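Hypothetical protein AGR_L_1239 (Agrobacterium tumefaciens str. C58, PDB 1VQS) is of unknown function but belongs to the NIPSNAP family and adopts a ferredoxin-like fold of the dimeric alpha-beta barrel clan. Local coordinates at residues A26-Y30 and I95-I99. Numbering follows the deposited sequence. Where two conformers were deposited one is given.
Sequences AIPAY and IRDLI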
# COMPACT_ATOMS: atom_id res chain seq x y z
N ALA B 26 13.13 -8.91 -15.65
CA ALA B 26 14.03 -8.00 -16.35
C ALA B 26 15.36 -7.71 -15.66
O ALA B 26 16.20 -7.02 -16.25
CB ALA B 26 13.32 -6.70 -16.60
N ILE B 27 15.58 -8.18 -14.43
CA ILE B 27 16.82 -7.84 -13.72
C ILE B 27 18.09 -8.16 -14.53
O ILE B 27 18.94 -7.28 -14.69
CB ILE B 27 16.88 -8.42 -12.30
CG1 ILE B 27 16.00 -7.61 -11.34
CG2 ILE B 27 18.33 -8.34 -11.73
CD1 ILE B 27 15.92 -8.20 -9.93
N PRO B 28 18.23 -9.38 -15.04
CA PRO B 28 19.48 -9.66 -15.78
C PRO B 28 19.69 -8.74 -16.99
O PRO B 28 20.82 -8.25 -17.17
CB PRO B 28 19.33 -11.12 -16.21
CG PRO B 28 18.35 -11.71 -15.22
CD PRO B 28 17.39 -10.58 -14.91
N ALA B 29 18.66 -8.49 -17.79
CA ALA B 29 18.81 -7.56 -18.92
C ALA B 29 19.16 -6.14 -18.51
O ALA B 29 20.00 -5.47 -19.14
CB ALA B 29 17.57 -7.57 -19.79
N TYR B 30 18.51 -5.69 -17.45
CA TYR B 30 18.74 -4.36 -16.91
C TYR B 30 20.18 -4.21 -16.44
O TYR B 30 20.88 -3.24 -16.78
CB TYR B 30 17.74 -4.10 -15.77
CG TYR B 30 17.92 -2.80 -15.05
CD1 TYR B 30 18.83 -2.71 -13.99
CD2 TYR B 30 17.16 -1.68 -15.35
CE1 TYR B 30 19.00 -1.51 -13.31
CE2 TYR B 30 17.34 -0.48 -14.66
CZ TYR B 30 18.27 -0.40 -13.65
OH TYR B 30 18.45 0.78 -12.96
N ILE B 95 16.59 1.23 -20.65
CA ILE B 95 16.04 0.82 -19.37
C ILE B 95 14.67 1.38 -19.03
O ILE B 95 14.02 0.90 -18.13
CB ILE B 95 17.00 1.13 -18.19
CG1 ILE B 95 17.28 2.63 -18.03
CG2 ILE B 95 18.27 0.35 -18.36
CD1 ILE B 95 17.96 2.99 -16.74
N ARG B 96 14.20 2.40 -19.73
CA ARG B 96 13.01 3.06 -19.22
C ARG B 96 11.73 2.24 -19.34
O ARG B 96 10.73 2.55 -18.65
CB ARG B 96 12.83 4.43 -19.84
CG ARG B 96 12.52 4.39 -21.24
CD ARG B 96 12.15 5.78 -21.74
NE ARG B 96 12.05 5.79 -23.19
CZ ARG B 96 12.38 6.83 -23.95
NH1 ARG B 96 12.82 7.94 -23.38
NH2 ARG B 96 12.27 6.74 -25.27
N ASP B 97 11.72 1.22 -20.20
CA ASP B 97 10.60 0.27 -20.29
C ASP B 97 10.84 -0.97 -19.45
O ASP B 97 9.90 -1.75 -19.23
CB ASP B 97 10.30 -0.10 -21.74
CG ASP B 97 10.00 1.10 -22.60
OD1 ASP B 97 9.53 2.13 -22.08
OD2 ASP B 97 10.28 1.02 -23.83
N LEU B 98 12.07 -1.16 -18.96
CA LEU B 98 12.35 -2.23 -18.02
C LEU B 98 11.90 -1.82 -16.63
O LEU B 98 11.54 -2.67 -15.82
CB LEU B 98 13.83 -2.57 -18.01
CG LEU B 98 14.41 -3.05 -19.36
CD1 LEU B 98 15.85 -3.47 -19.18
CD2 LEU B 98 13.62 -4.17 -19.95
N ILE B 99 11.96 -0.52 -16.34
CA ILE B 99 11.46 0.00 -15.08
C ILE B 99 9.96 0.25 -15.18
O ILE B 99 9.53 0.97 -16.09
CB ILE B 99 12.15 1.35 -14.74
CG1 ILE B 99 13.66 1.18 -14.57
CG2 ILE B 99 11.50 2.01 -13.48
CD1 ILE B 99 14.45 2.50 -14.70
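In this ferredoxin-like fold, the N-terminal end of helix 27-46 packs against the loop that leads into strand 99-109, an outermost strand of the chain's antiparallel sheet. The contact is apolar, and no hydrogen bond crosses it. L98 packs on segment 26-30: its CD2 lies 4.2 Å from A26 CB, and its CD1 lies 3.8 Å from Y30 CA. Y30 CD2 is 3.8 Å from I95 CG2, while L98 CB sits at the Y30 ring edge. The Y30 side chain also touches Y20 and L22 of strand 14-22, and Y30 OH is hydrogen-bonded to Y52.

Y30 N donates to A26 O at 2.9 Å, four residues back. In the loop, L98 N and I99 N both donate to I95 O, at 3.0 and 3.1 Å. This tight turn leaves I95, L98 and I99 all in reach of Y30. The same loop meets a second subunit, where D97 forms a salt bridge with K23 of that chain. Where the strand begins, I99 CG1 lies 4.0 Å from Y30 CE2.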